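PDB 3UMV: deoxyribodipyrimidine photo-lyase from Oryza sativa Japonica Group, which repairs UV-damaged DNA, using light and a bound FAD to split cyclobutane pyrimidine dimers back into separate pyrimidines. Local coordinates for residues A[95-98]-A[99-102]; A[218-222]-A[223-227]. One frame throughout, in Å; residues are numbered along the deposited sequence. Where two conformers were deposited one is given.

Interaction 1 of 2, residues A[95-98]-A[99-102]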
ATOM      1  N   ARG A  95       4.311   1.336 -15.758  1.00 15.25           N
ATOM      2  CA  ARG A  95       4.965   0.197 -16.392  1.00 17.99           C
ATOM      3  C   ARG A  95       4.283  -1.106 -15.964  1.00 18.46           C
ATOM      4  O   ARG A  95       4.177  -2.036 -16.754  1.00 21.07           O
ATOM      5  CB  ARG A  95       6.468   0.180 -16.084  1.00 21.51           C
ATOM      6  CG  ARG A  95       7.172   1.450 -16.530  1.00 24.08           C
ATOM      7  CD  ARG A  95       8.690   1.320 -16.502  1.00 27.80           C
ATOM      8  NE  ARG A  95       9.322   2.620 -16.713  1.00 29.58           N
ATOM      9  CZ  ARG A  95       9.515   3.184 -17.904  1.00 30.26           C
ATOM     10  NH1 ARG A  95       9.142   2.564 -19.017  1.00 29.49           N
ATOM     11  NH2 ARG A  95      10.087   4.378 -17.981  1.00 31.61           N
ATOM     12  N   GLY A  96       3.805  -1.154 -14.722  1.00 14.78           N
ATOM     13  CA  GLY A  96       3.004  -2.288 -14.265  1.00 15.44           C
ATOM     14  C   GLY A  96       1.684  -2.433 -15.011  1.00 21.80           C
ATOM     15  O   GLY A  96       1.271  -3.545 -15.371  1.00 20.64           O
ATOM     16  N   LEU A  97       1.022  -1.303 -15.261  1.00 22.26           N
ATOM     17  CA  LEU A  97      -0.257  -1.300 -15.959  1.00 24.61           C
ATOM     18  C   LEU A  97      -0.096  -1.645 -17.435  1.00 20.62           C
ATOM     19  O   LEU A  97      -0.985  -2.238 -18.033  1.00 25.65           O
ATOM     20  CB  LEU A  97      -0.957   0.052 -15.817  1.00 21.96           C
ATOM     21  CG  LEU A  97      -1.812   0.339 -14.590  1.00 28.27           C
ATOM     22  CD1 LEU A  97      -2.672   1.569 -14.868  1.00 26.24           C
ATOM     23  CD2 LEU A  97      -2.674  -0.864 -14.252  1.00 27.48           C
ATOM     24  N   ARG A  98       1.046  -1.281 -18.016  1.00 18.99           N
ATOM     25  CA  ARG A  98       1.346  -1.648 -19.398  1.00 19.19           C
ATOM     26  C   ARG A  98       1.363  -3.172 -19.559  1.00 21.36           C
ATOM     27  O   ARG A  98       0.835  -3.707 -20.536  1.00 22.96           O
ATOM     28  CB  ARG A  98       2.689  -1.044 -19.824  1.00 20.12           C
ATOM     29  CG  ARG A  98       3.183  -1.481 -21.182  1.00 24.64           C
ATOM     30  CD  ARG A  98       4.502  -0.798 -21.488  1.00 25.73           C
ATOM     31  NE  ARG A  98       4.702  -0.630 -22.916  1.00 26.88           N
ATOM     32  CZ  ARG A  98       5.612   0.190 -23.421  1.00 26.25           C
ATOM     33  NH1 ARG A  98       5.750   0.317 -24.738  1.00 31.33           N
ATOM     34  NH2 ARG A  98       6.377   0.890 -22.591  1.00 27.57           N
ATOM     35  N   ARG A  99       1.979  -3.853 -18.597  0.50 19.28           N
ATOM     36  CA  ARG A  99       2.028  -5.311 -18.573  0.50 18.06           C
ATOM     37  C   ARG A  99       0.632  -5.897 -18.397  0.50 19.32           C
ATOM     38  O   ARG A  99       0.240  -6.833 -19.097  0.50 19.29           O
ATOM     39  CB  ARG A  99       2.936  -5.793 -17.436  0.50 16.88           C
ATOM     40  CG  ARG A  99       4.415  -5.466 -17.618  0.50 18.70           C
ATOM     41  CD  ARG A  99       4.965  -6.118 -18.877  0.50 24.36           C
ATOM     42  NE  ARG A  99       4.630  -7.538 -18.924  0.50 30.70           N
ATOM     43  CZ  ARG A  99       5.406  -8.512 -18.460  0.50 34.96           C
ATOM     44  NH1 ARG A  99       6.578  -8.229 -17.910  0.50 35.98           N
ATOM     45  NH2 ARG A  99       5.004  -9.772 -18.547  0.50 38.00           N
ATOM     46  N   LEU A 100      -0.116  -5.339 -17.451  1.00 18.73           N
ATOM     47  CA  LEU A 100      -1.480  -5.793 -17.178  1.00 17.66           C
ATOM     48  C   LEU A 100      -2.389  -5.649 -18.403  1.00 22.27           C
ATOM     49  O   LEU A 100      -3.179  -6.544 -18.722  1.00 22.52           O
ATOM     50  CB  LEU A 100      -2.054  -5.033 -15.975  1.00 17.51           C
ATOM     51  CG  LEU A 100      -3.436  -5.454 -15.463  1.00 20.41           C
ATOM     52  CD1 LEU A 100      -3.607  -5.159 -13.975  1.00 21.41           C
ATOM     53  CD2 LEU A 100      -4.511  -4.750 -16.252  1.00 22.61           C
ATOM     54  N   ALA A 101      -2.269  -4.518 -19.093  1.00 19.71           N
ATOM     55  CA  ALA A 101      -3.050  -4.281 -20.296  1.00 21.99           C
ATOM     56  C   ALA A 101      -2.753  -5.354 -21.343  1.00 23.21           C
ATOM     57  O   ALA A 101      -3.653  -5.806 -22.043  1.00 27.44           O
ATOM     58  CB  ALA A 101      -2.772  -2.883 -20.839  1.00 19.58           C
ATOM     59  N   ALA A 102      -1.492  -5.774 -21.429  1.00 22.91           N
ATOM     60  CA  ALA A 102      -1.096  -6.823 -22.367  1.00 21.51           C
ATOM     61  C   ALA A 102      -1.710  -8.167 -21.984  1.00 23.08           C
ATOM     62  O   ALA A 102      -2.203  -8.898 -22.832  1.00 25.29           O
ATOM     63  CB  ALA A 102       0.424  -6.934 -22.445  1.00 21.47           C
TER
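L97 and A101 sit one turn apart in helix 87-106, the crossover helix between strands 70-75 and 111-114 of the photolyase alpha/beta domain, and are joined by the shortest of four successive i to i+4 backbone hydrogen bonds, A101 N to L97 O at 2.8 Å. L100 N reaches G96 O at 3.1 Å and A102 N reaches R98 O at 3.2 Å, while the bond from R99 N to R95 O, 3.4 Å long, is weak. The A102 bond is the most bent of the four, with 148° at the hydrogen.

Apolar contact along this turn is slight. CD2 of L97 and CD1 of L100 come within 4.4 Å. The methyl of A101 lies 3.4 Å from L97 O, beside the carbonyl that its own N-H engages. Both leucines and A101 lean on F111 of strand 111-114, and L97 and A101 also touch W222 of helix 222-231.

The three arginines make their polar bonds beyond this turn. R98 has CG anti to the backbone N (chi1 173°) and runs extended as far as NE, whereas R99, in the conformer given, folds at chi2 and chi3 and passes its CG 3.5 Å from R95 O. Salt bridges join R98 to D223, R95 to E238 and, in that conformer, R99 to E247.

Chemically, the apolar residues settle the helix against its neighbours, while the arginines tie it through acids to later parts of the fold, R99 less certainly than the others; within the turn itself cohesion comes mainly from the backbone.

Interaction 2 of 2, residues A[218-222]-A[223-227]. With URE (urea), chain L; URE (urea), chain N.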
ATOM      1  N   GLU A 218      -9.906   2.845 -26.242  1.00 28.04           N
ATOM      2  CA  GLU A 218      -8.998   3.567 -27.118  1.00 29.42           C
ATOM      3  C   GLU A 218      -7.583   3.030 -26.927  1.00 28.43           C
ATOM      4  O   GLU A 218      -7.198   2.672 -25.818  1.00 25.13           O
ATOM      5  CB  GLU A 218      -9.049   5.060 -26.797  1.00 38.24           C
ATOM      6  CG  GLU A 218     -10.465   5.618 -26.824  1.00 52.75           C
ATOM      7  CD  GLU A 218     -10.510   7.108 -27.103  1.00 63.55           C
ATOM      8  OE1 GLU A 218     -11.349   7.529 -27.929  1.00 66.01           O
ATOM      9  OE2 GLU A 218      -9.713   7.856 -26.494  1.00 66.86           O
ATOM     10  N   GLY A 219      -6.809   2.974 -28.005  1.00 29.51           N
ATOM     11  CA  GLY A 219      -5.453   2.463 -27.916  1.00 30.02           C
ATOM     12  C   GLY A 219      -4.520   3.435 -27.223  1.00 29.56           C
ATOM     13  O   GLY A 219      -4.610   4.644 -27.426  1.00 37.16           O
ATOM     14  N   VAL A 220      -3.618   2.908 -26.406  1.00 26.57           N
ATOM     15  CA  VAL A 220      -2.666   3.737 -25.688  1.00 29.29           C
ATOM     16  C   VAL A 220      -1.265   3.602 -26.274  1.00 29.31           C
ATOM     17  O   VAL A 220      -0.805   2.492 -26.548  1.00 25.31           O
ATOM     18  CB  VAL A 220      -2.599   3.326 -24.211  1.00 31.71           C
ATOM     19  CG1 VAL A 220      -1.595   4.187 -23.459  1.00 28.26           C
ATOM     20  CG2 VAL A 220      -3.977   3.420 -23.574  1.00 31.48           C
ATOM     21  N   ASP A 221      -0.588   4.731 -26.461  1.00 23.60           N
ATOM     22  CA  ASP A 221       0.852   4.712 -26.699  1.00 17.51           C
ATOM     23  C   ASP A 221       1.537   4.843 -25.347  1.00 20.45           C
ATOM     24  O   ASP A 221       1.699   5.942 -24.833  1.00 20.72           O
ATOM     25  CB  ASP A 221       1.274   5.847 -27.634  1.00 25.44           C
ATOM     26  CG  ASP A 221       2.750   5.759 -28.050  1.00 22.08           C
ATOM     27  OD1 ASP A 221       3.032   5.919 -29.250  1.00 27.28           O
ATOM     28  OD2 ASP A 221       3.626   5.531 -27.185  1.00 19.79           O
ATOM     29  N   TRP A 222       1.920   3.709 -24.770  1.00 21.18           N
ATOM     30  CA  TRP A 222       2.447   3.687 -23.410  1.00 18.33           C
ATOM     31  C   TRP A 222       3.771   4.441 -23.257  1.00 17.42           C
ATOM     32  O   TRP A 222       3.981   5.131 -22.265  1.00 23.71           O
ATOM     33  CB  TRP A 222       2.588   2.246 -22.917  1.00 19.03           C
ATOM     34  CG  TRP A 222       1.274   1.569 -22.696  1.00 22.09           C
ATOM     35  CD1 TRP A 222       0.580   0.801 -23.590  1.00 17.97           C
ATOM     36  CD2 TRP A 222       0.491   1.588 -21.494  1.00 20.79           C
ATOM     37  NE1 TRP A 222      -0.585   0.347 -23.021  1.00 21.92           N
ATOM     38  CE2 TRP A 222      -0.660   0.811 -21.732  1.00 24.29           C
ATOM     39  CE3 TRP A 222       0.655   2.180 -20.241  1.00 23.80           C
ATOM     40  CZ2 TRP A 222      -1.650   0.624 -20.767  1.00 22.07           C
ATOM     41  CZ3 TRP A 222      -0.323   1.986 -19.279  1.00 25.30           C
ATOM     42  CH2 TRP A 222      -1.464   1.215 -19.548  1.00 27.07           C
ATOM     43  N   ASP A 223       4.662   4.311 -24.235  1.00 23.62           N
ATOM     44  CA  ASP A 223       5.901   5.083 -24.198  1.00 24.79           C
ATOM     45  C   ASP A 223       5.638   6.603 -24.128  1.00 21.32           C
ATOM     46  O   ASP A 223       6.259   7.306 -23.324  1.00 20.10           O
ATOM     47  CB  ASP A 223       6.820   4.709 -25.367  1.00 28.09           C
ATOM     48  CG  ASP A 223       7.425   3.313 -25.209  1.00 34.62           C
ATOM     49  OD1 ASP A 223       7.723   2.909 -24.064  1.00 31.89           O
ATOM     50  OD2 ASP A 223       7.603   2.611 -26.223  1.00 39.87           O
ATOM     51  N   ALA A 224       4.691   7.093 -24.924  1.00 19.00           N
ATOM     52  CA  ALA A 224       4.357   8.520 -24.904  1.00 17.24           C
ATOM     53  C   ALA A 224       3.725   8.912 -23.585  1.00 20.04           C
ATOM     54  O   ALA A 224       4.066   9.937 -23.012  1.00 23.17           O
ATOM     55  CB  ALA A 224       3.434   8.868 -26.023  1.00 18.42           C
ATOM     56  N   LEU A 225       2.777   8.103 -23.127  1.00 16.67           N
ATOM     57  CA  LEU A 225       2.090   8.357 -21.849  1.00 18.41           C
ATOM     58  C   LEU A 225       3.039   8.376 -20.662  1.00 20.88           C
ATOM     59  O   LEU A 225       3.019   9.298 -19.845  1.00 22.31           O
ATOM     60  CB  LEU A 225       0.984   7.330 -21.629  1.00 19.77           C
ATOM     61  CG  LEU A 225       0.338   7.391 -20.249  1.00 22.68           C
ATOM     62  CD1 LEU A 225      -0.440   8.691 -20.093  1.00 23.03           C
ATOM     63  CD2 LEU A 225      -0.557   6.183 -20.020  1.00 25.01           C
ATOM     64  N   ILE A 226       3.878   7.355 -20.554  1.00 23.15           N
ATOM     65  CA  ILE A 226       4.842   7.308 -19.456  1.00 21.71           C
ATOM     66  C   ILE A 226       5.768   8.527 -19.463  1.00 26.39           C
ATOM     67  O   ILE A 226       5.987   9.150 -18.430  1.00 25.64           O
ATOM     68  CB  ILE A 226       5.656   6.016 -19.487  1.00 20.61           C
ATOM     69  CG1 ILE A 226       4.740   4.843 -19.139  1.00 21.79           C
ATOM     70  CG2 ILE A 226       6.828   6.099 -18.493  1.00 21.00           C
ATOM     71  CD1 ILE A 226       5.297   3.500 -19.469  1.00 24.19           C
ATOM     72  N   ALA A 227       6.294   8.883 -20.632  1.00 23.34           N
ATOM     73  CA  ALA A 227       7.172  10.049 -20.718  1.00 21.45           C
ATOM     74  C   ALA A 227       6.437  11.314 -20.288  1.00 20.88           C
ATOM     75  O   ALA A 227       6.984  12.140 -19.559  1.00 24.63           O
ATOM     76  CB  ALA A 227       7.743  10.205 -22.116  1.00 25.39           C
TER
HETATM   77  C   URE L 903      -1.209   8.576 -26.050  1.00 53.54           C
HETATM   78  O   URE L 903      -1.633   7.477 -26.391  1.00 49.26           O
HETATM   79  N1  URE L 903      -1.767   9.669 -26.506  1.00 53.40           N
HETATM   80  N2  URE L 903      -0.198   8.655 -25.220  1.00 54.14           N
HETATM   81  C   URE N 905     -10.919   5.058 -23.446  1.00 33.24           C
HETATM   82  O   URE N 905     -10.438   3.953 -23.631  1.00 28.10           O
HETATM   83  N1  URE N 905     -10.256   5.945 -22.750  1.00 33.15           N
HETATM   84  N2  URE N 905     -12.099   5.351 -23.934  1.00 34.60           N
HETATM   85  O   HOH W   1       4.783   2.702 -27.254  1.00 38.25           O
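The start of helix 222-231 is capped by D221, which occupies the N-cap position. Its CG stands anti to the backbone N (chi1 -173°), a rotation that brings OD2 to A224 N at 2.9 Å; the N-H arrives from above the carboxylate plane, 43° out of it. A water donates to this same OD2 and to OD2 of D223, bridging two like-charged carboxylates whose OD2 atoms are 5.0 Å apart. The first helical turn is closed by L225 N to D221 O at 3.0 Å, nearly straight at 168°, and by I226 N to W222 O at 2.8 Å. CG1 of I226 lies 3.2 Å beyond W222 O, in front of the oxygen that its own N-H engages.

The apolar contacts gather around L225. Its CD2 is 4.1 Å from CG1 of V220 and 4.2 Å from CE3 of W222; the L225 side chain runs alongside that of W222 in the same direction. CG1 of V220 also sits above one indole face, displaced from the ring centre.

Two ureas bind along this segment. One accepts from D221 N through its O at 2.9 Å and returns a weak bond from N2 to D221 O, so it is held at both ends of a single residue's backbone. The other accepts from E218 N, with the E218 side chain lying alongside it.

V220, W222 and L225 all rest on L113 of strand 111-114. On the helical side, I226 packs against L94 and R95, and D223 is the acid that R98 pairs with; the capped N-terminus thus lies across helix 87-106 and the edge strand 111-114.

Interactions 1 and 2 meet directly, their centres about 11 Å apart, as helix 87-106 faces helix 222-231. R98 makes the polar link between them: its NH2 forms a 2.8 Å salt bridge with D223 OD1 while its NE lies 3.6 Å from W222 CB; A101 CB in turn sits 3.7 Å from W222 CZ2. Interaction 1 is mid-helix, in a beta-alpha-beta unit of the alpha/beta domain, and has a buried leucine side. Interaction 2 lies farther out, with more exposed residues, and is built on an aspartate cap and the first-turn backbone bonds, with a bridging water and bound urea beside it. Strand 111-114 is shared: F111 backs the first contact and L113 the second.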